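Local coordinates for acetyltransferase (Agrobacterium tumefaciens, PDB 2FSR), which probably transfers an acetyl group from acetyl-CoA to an as yet unidentified acceptor, as other members of the GNAT family do, at residues A[141-155]-A[176-189]. Residues are numbered along the deposited sequence; the frame is centred on the assembly and turned at random.
Sequences FETLNLPTLVSYVSP and PRSDPEDLVYRYHQ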
loop_
_atom_site.group_PDB
_atom_site.type_symbol
_atom_site.label_atom_id
_atom_site.label_comp_id
_atom_site.label_asym_id
_atom_site.label_seq_id
_atom_site.Cartn_x
_atom_site.Cartn_y
_atom_site.Cartn_z
ATOM N N PHE A 141 12.921 -2.329 0.621
ATOM C CA PHE A 141 14.133 -2.697 1.350
ATOM C C PHE A 141 15.334 -2.746 0.413
ATOM O O PHE A 141 16.449 -2.363 0.796
ATOM C CB PHE A 141 14.008 -4.037 2.070
ATOM C CG PHE A 141 13.179 -3.992 3.322
ATOM C CD1 PHE A 141 13.227 -2.898 4.190
ATOM C CD2 PHE A 141 12.372 -5.068 3.656
ATOM C CE1 PHE A 141 12.458 -2.876 5.347
ATOM C CE2 PHE A 141 11.615 -5.055 4.817
ATOM C CZ PHE A 141 11.647 -3.970 5.660
ATOM N N GLU A 142 15.111 -3.211 -0.813
ATOM C CA GLU A 142 16.217 -3.401 -1.751
ATOM C C GLU A 142 16.606 -2.133 -2.485
ATOM O O GLU A 142 17.793 -1.788 -2.565
ATOM C CB GLU A 142 15.859 -4.485 -2.760
ATOM C CG GLU A 142 15.772 -5.852 -2.111
ATOM C CD GLU A 142 15.146 -6.882 -3.023
ATOM O OE1 GLU A 142 14.995 -6.585 -4.231
ATOM O OE2 GLU A 142 14.765 -7.966 -2.512
ATOM N N THR A 143 15.605 -1.432 -3.002
ATOM C CA THR A 143 15.845 -0.274 -3.846
ATOM C C THR A 143 15.984 1.008 -3.027
ATOM O O THR A 143 16.831 1.842 -3.347
ATOM C CB THR A 143 14.786 -0.173 -4.965
ATOM O OG1 THR A 143 14.912 -1.323 -5.813
ATOM C CG2 THR A 143 14.990 1.087 -5.805
ATOM N N LEU A 144 15.164 1.166 -1.992
ATOM C CA LEU A 144 15.241 2.358 -1.145
ATOM C C LEU A 144 16.138 2.180 0.071
ATOM O O LEU A 144 16.454 3.155 0.763
ATOM C CB LEU A 144 13.848 2.823 -0.701
ATOM C CG LEU A 144 12.882 3.262 -1.800
ATOM C CD1 LEU A 144 11.589 3.759 -1.185
ATOM C CD2 LEU A 144 13.504 4.321 -2.727
ATOM N N ASN A 145 16.535 0.939 0.346
ATOM C CA ASN A 145 17.387 0.640 1.494
ATOM C C ASN A 145 16.769 1.065 2.833
ATOM O O ASN A 145 17.489 1.447 3.763
ATOM C CB ASN A 145 18.774 1.280 1.311
ATOM C CG ASN A 145 19.536 0.695 0.138
ATOM O OD1 ASN A 145 20.039 -0.424 0.218
ATOM N ND2 ASN A 145 19.639 1.447 -0.948
ATOM N N LEU A 146 15.440 0.975 2.943
ATOM C CA LEU A 146 14.758 1.412 4.160
ATOM C C LEU A 146 15.252 0.578 5.338
ATOM O O LEU A 146 15.379 -0.647 5.204
ATOM C CB LEU A 146 13.241 1.296 4.042
ATOM C CG LEU A 146 12.480 2.080 2.975
ATOM C CD1 LEU A 146 10.978 1.928 3.228
ATOM C CD2 LEU A 146 12.867 3.548 2.943
ATOM N N PRO A 147 15.572 1.245 6.464
ATOM C CA PRO A 147 16.006 0.581 7.696
ATOM C C PRO A 147 14.903 -0.177 8.439
ATOM O O PRO A 147 15.214 -1.061 9.241
ATOM C CB PRO A 147 16.549 1.729 8.550
ATOM C CG PRO A 147 15.879 2.957 8.043
ATOM C CD PRO A 147 15.608 2.714 6.578
ATOM N N THR A 148 13.639 0.163 8.180
ATOM C CA THR A 148 12.494 -0.526 8.787
ATOM C C THR A 148 11.238 -0.192 7.999
ATOM O O THR A 148 11.260 0.680 7.132
ATOM C CB THR A 148 12.303 -0.154 10.303
ATOM O OG1 THR A 148 11.349 -1.045 10.910
ATOM C CG2 THR A 148 11.827 1.286 10.486
ATOM N N LEU A 149 10.151 -0.873 8.329
ATOM C CA LEU A 149 8.848 -0.636 7.711
ATOM C C LEU A 149 7.793 -1.165 8.691
ATOM O O LEU A 149 8.045 -2.156 9.403
ATOM C CB LEU A 149 8.791 -1.398 6.391
ATOM C CG LEU A 149 7.720 -1.101 5.368
ATOM C CD1 LEU A 149 7.683 0.384 4.909
ATOM C CD2 LEU A 149 7.968 -2.032 4.170
ATOM N N VAL A 150 6.637 -0.502 8.774
ATOM C CA VAL A 150 5.570 -0.926 9.704
ATOM C C VAL A 150 4.235 -1.053 8.983
ATOM O O VAL A 150 4.096 -0.601 7.863
ATOM C CB VAL A 150 5.398 0.021 10.920
ATOM C CG1 VAL A 150 6.695 0.127 11.724
ATOM C CG2 VAL A 150 4.963 1.397 10.454
ATOM N N SER A 151 3.266 -1.679 9.641
ATOM C CA SER A 151 1.856 -1.567 9.247
ATOM C C SER A 151 1.018 -1.236 10.473
ATOM O O SER A 151 1.169 -1.879 11.521
ATOM C CB SER A 151 1.358 -2.880 8.635
ATOM O OG SER A 151 1.962 -3.178 7.405
ATOM N N TYR A 152 0.124 -0.245 10.355
ATOM C CA TYR A 152 -0.835 0.086 11.428
ATOM C C TYR A 152 -2.098 -0.725 11.184
ATOM O O TYR A 152 -2.701 -0.623 10.108
ATOM C CB TYR A 152 -1.146 1.601 11.479
ATOM C CG TYR A 152 0.129 2.415 11.635
ATOM C CD1 TYR A 152 0.983 2.191 12.711
ATOM C CD2 TYR A 152 0.492 3.385 10.702
ATOM C CE1 TYR A 152 2.169 2.913 12.851
ATOM C CE2 TYR A 152 1.674 4.116 10.843
ATOM C CZ TYR A 152 2.507 3.867 11.911
ATOM O OH TYR A 152 3.681 4.556 12.064
ATOM N N VAL A 153 -2.483 -1.525 12.176
ATOM C CA VAL A 153 -3.623 -2.450 12.022
ATOM C C VAL A 153 -4.526 -2.352 13.254
ATOM O O VAL A 153 -4.043 -2.426 14.378
ATOM C CB VAL A 153 -3.117 -3.930 11.863
ATOM C CG1 VAL A 153 -4.292 -4.920 11.713
ATOM C CG2 VAL A 153 -2.159 -4.073 10.701
ATOM N N SER A 154 -5.826 -2.148 13.052
ATOM C CA SER A 154 -6.764 -2.119 14.185
ATOM C C SER A 154 -6.864 -3.512 14.835
ATOM O O SER A 154 -6.839 -4.514 14.113
ATOM C CB SER A 154 -8.135 -1.590 13.738
ATOM O OG SER A 154 -8.448 -1.996 12.413
ATOM N N PRO A 155 -6.969 -3.580 16.187
ATOM C CA PRO A 155 -6.879 -4.846 16.939
ATOM C C PRO A 155 -8.004 -5.832 16.612
ATOM O O PRO A 155 -7.916 -7.006 16.993
ATOM C CB PRO A 155 -6.946 -4.402 18.405
ATOM C CG PRO A 155 -7.659 -3.106 18.374
ATOM C CD PRO A 155 -7.253 -2.444 17.087
ATOM N N PRO A 176 5.624 4.132 17.794
ATOM C CA PRO A 176 4.675 5.227 17.827
ATOM C C PRO A 176 3.501 4.949 16.889
ATOM O O PRO A 176 3.613 4.159 15.954
ATOM C CB PRO A 176 5.492 6.423 17.303
ATOM C CG PRO A 176 6.543 5.825 16.469
ATOM C CD PRO A 176 6.895 4.518 17.145
ATOM N N ARG A 177 2.381 5.610 17.147
ATOM C CA ARG A 177 1.172 5.375 16.373
ATOM C C ARG A 177 0.227 6.524 16.671
ATOM O O ARG A 177 0.210 7.055 17.786
ATOM C CB ARG A 177 0.522 4.035 16.767
ATOM C CG ARG A 177 0.042 3.953 18.215
ATOM C CD ARG A 177 -0.053 2.506 18.697
ATOM N NE ARG A 177 1.281 1.939 18.870
ATOM C CZ ARG A 177 1.572 0.645 18.969
ATOM N NH1 ARG A 177 0.632 -0.293 18.906
ATOM N NH2 ARG A 177 2.834 0.285 19.116
ATOM N N SER A 178 -0.583 6.873 15.678
ATOM C CA SER A 178 -1.530 7.975 15.797
ATOM C C SER A 178 -2.783 7.613 16.589
ATOM O O SER A 178 -3.354 8.468 17.272
ATOM C CB SER A 178 -1.907 8.482 14.410
ATOM O OG SER A 178 -0.745 8.829 13.681
ATOM N N ASP A 179 -3.207 6.354 16.483
ATOM C CA ASP A 179 -4.343 5.833 17.236
ATOM C C ASP A 179 -3.817 4.891 18.319
ATOM O O ASP A 179 -3.260 3.841 18.000
ATOM C CB ASP A 179 -5.315 5.120 16.286
ATOM C CG ASP A 179 -6.577 4.603 16.985
ATOM O OD1 ASP A 179 -6.610 4.457 18.235
ATOM O OD2 ASP A 179 -7.542 4.325 16.248
ATOM N N PRO A 180 -3.973 5.270 19.601
ATOM C CA PRO A 180 -3.462 4.486 20.729
ATOM C C PRO A 180 -3.938 3.034 20.767
ATOM O O PRO A 180 -3.274 2.184 21.377
ATOM C CB PRO A 180 -4.007 5.238 21.949
ATOM C CG PRO A 180 -4.160 6.618 21.478
ATOM C CD PRO A 180 -4.632 6.506 20.065
ATOM N N GLU A 181 -5.064 2.761 20.109
ATOM C CA GLU A 181 -5.674 1.430 20.114
ATOM C C GLU A 181 -5.205 0.549 18.956
ATOM O O GLU A 181 -5.518 -0.642 18.912
ATOM C CB GLU A 181 -7.207 1.539 20.106
ATOM C CG GLU A 181 -7.802 2.322 21.280
ATOM C CD GLU A 181 -7.601 1.635 22.625
ATOM O OE1 GLU A 181 -7.577 0.384 22.673
ATOM O OE2 GLU A 181 -7.474 2.354 23.641
ATOM N N ASP A 182 -4.462 1.134 18.017
ATOM C CA ASP A 182 -3.890 0.373 16.903
ATOM C C ASP A 182 -2.773 -0.548 17.355
ATOM O O ASP A 182 -2.094 -0.288 18.359
ATOM C CB ASP A 182 -3.362 1.294 15.801
ATOM C CG ASP A 182 -4.409 1.639 14.761
ATOM O OD1 ASP A 182 -5.570 1.152 14.870
ATOM O OD2 ASP A 182 -4.063 2.392 13.816
ATOM N N LEU A 183 -2.617 -1.632 16.606
ATOM C CA LEU A 183 -1.440 -2.473 16.693
ATOM C C LEU A 183 -0.438 -2.011 15.636
ATOM O O LEU A 183 -0.820 -1.442 14.605
ATOM C CB LEU A 183 -1.814 -3.934 16.451
ATOM C CG LEU A 183 -2.915 -4.490 17.365
ATOM C CD1 LEU A 183 -3.146 -5.938 16.987
ATOM C CD2 LEU A 183 -2.602 -4.338 18.842
ATOM N N VAL A 184 0.842 -2.273 15.887
ATOM C CA VAL A 184 1.877 -1.985 14.895
ATOM C C VAL A 184 2.672 -3.240 14.611
ATOM O O VAL A 184 3.328 -3.784 15.510
ATOM C CB VAL A 184 2.846 -0.893 15.364
ATOM C CG1 VAL A 184 3.881 -0.613 14.296
ATOM C CG2 VAL A 184 2.089 0.383 15.686
ATOM N N TYR A 185 2.593 -3.701 13.373
ATOM C CA TYR A 185 3.484 -4.748 12.893
ATOM C C TYR A 185 4.734 -4.141 12.292
ATOM O O TYR A 185 4.649 -3.160 11.567
ATOM C CB TYR A 185 2.775 -5.616 11.849
ATOM C CG TYR A 185 1.805 -6.598 12.460
ATOM C CD1 TYR A 185 2.258 -7.831 12.893
ATOM C CD2 TYR A 185 0.462 -6.292 12.615
ATOM C CE1 TYR A 185 1.401 -8.762 13.444
ATOM C CE2 TYR A 185 -0.421 -7.214 13.196
ATOM C CZ TYR A 185 0.074 -8.446 13.605
ATOM O OH TYR A 185 -0.775 -9.365 14.179
ATOM N N ARG A 186 5.884 -4.731 12.600
ATOM C CA ARG A 186 7.142 -4.254 12.037
ATOM C C ARG A 186 7.812 -5.335 11.189
ATOM O O ARG A 186 7.786 -6.523 11.556
ATOM C CB ARG A 186 8.084 -3.774 13.140
ATOM C CG ARG A 186 9.370 -3.131 12.597
ATOM C CD ARG A 186 10.245 -2.550 13.698
ATOM N NE ARG A 186 9.555 -1.571 14.524
ATOM C CZ ARG A 186 9.406 -0.272 14.221
ATOM N NH1 ARG A 186 9.895 0.226 13.087
ATOM N NH2 ARG A 186 8.766 0.530 15.061
ATOM N N TYR A 187 8.370 -4.917 10.049
ATOM C CA TYR A 187 9.057 -5.822 9.118
ATOM C C TYR A 187 10.530 -5.494 9.086
ATOM O O TYR A 187 10.909 -4.335 9.252
ATOM C CB TYR A 187 8.504 -5.674 7.684
ATOM C CG TYR A 187 7.005 -5.677 7.638
ATOM C CD1 TYR A 187 6.283 -6.865 7.740
ATOM C CD2 TYR A 187 6.304 -4.493 7.513
ATOM C CE1 TYR A 187 4.900 -6.863 7.730
ATOM C CE2 TYR A 187 4.927 -4.467 7.497
ATOM C CZ TYR A 187 4.217 -5.658 7.591
ATOM O OH TYR A 187 2.841 -5.669 7.579
ATOM N N HIS A 188 11.367 -6.476 8.740
ATOM C CA HIS A 188 12.827 -6.250 8.626
ATOM C C HIS A 188 13.499 -6.921 7.415
ATOM O O HIS A 188 12.993 -7.894 6.874
ATOM C CB HIS A 188 13.527 -6.723 9.903
ATOM C CG HIS A 188 13.307 -8.174 10.203
ATOM N ND1 HIS A 188 14.128 -9.169 9.715
ATOM C CD2 HIS A 188 12.346 -8.801 10.919
ATOM C CE1 HIS A 188 13.687 -10.344 10.128
ATOM N NE2 HIS A 188 12.606 -10.148 10.863
ATOM N N GLN A 189 14.652 -6.385 7.009
ATOM C CA GLN A 189 15.548 -7.029 6.025
ATOM C C GLN A 189 14.879 -7.341 4.682
ATOM O O GLN A 189 15.547 -7.706 3.700
ATOM C CB GLN A 189 16.222 -8.278 6.620
ATOM C CG GLN A 189 15.277 -9.343 7.149
ATOM C CD GLN A 189 14.987 -10.428 6.139
ATOM O OE1 GLN A 189 14.392 -10.180 5.097
ATOM N NE2 GLN A 189 15.404 -11.648 6.449
HETATM O O HOH W 1 12.662 -3.296 11.113
HETATM O O HOH W 2 5.202 3.418 13.849
#
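In the C-terminal half of the GNAT fold, strands 149-153 and 183-187 run antiparallel, their axes 4.6 Å apart at the closest. Ser-151 and Tyr-185 exchange two backbone hydrogen bonds, as do Val-153 and Leu-183, and Tyr-187 N adds a nearly straight one to Leu-149 O. On the face carrying Ser-151, the hydroxyl of Tyr-187 donates to Ser-151 OG over a short 2.6 Å. Ser-151 OG lies in the plane of the Tyr-187 ring, at its edge, and is also hydrogen-bonded to Leu-115 O, so two partners grip a buried hydroxyl. Helix 158-166 packs against the same face, with Ala-164 touching both Tyr-185 and Tyr-187, while Val-153 CG2 meets the edge of the Tyr-185 ring at CD2 (3.9 Å). The opposite face carries Val-150, Tyr-152, Val-184 and Arg-186. Arg-186, extended as far as CD and then bent at chi3 (-57°), brings its guanidinium back to Thr-148: NH1 donates to OG1 at 2.9 Å, exactly in the guanidinium plane. Val-150 CG1 lies against one side of that plane, 3.5 Å from NH1. Salt bridges to Glu-112 and Asp-172 further fix the group and would balance its charge. Alongside, Val-184 CG2 touches the edge of the Tyr-152 ring at CD1 (3.7 Å) and lies over the centre of the Arg-177 guanidinium; the Tyr-152 hydroxyl bonds to Glu-112 N and, through a water, to Pro-176 O. From the last turn of helix 128-143, the Phe-141 ring takes Gln-189 N over one face. Insertion of the last strand, 183-187, between 149-153 and 170-171, antiparallel to both, is typical of the GNAT fold.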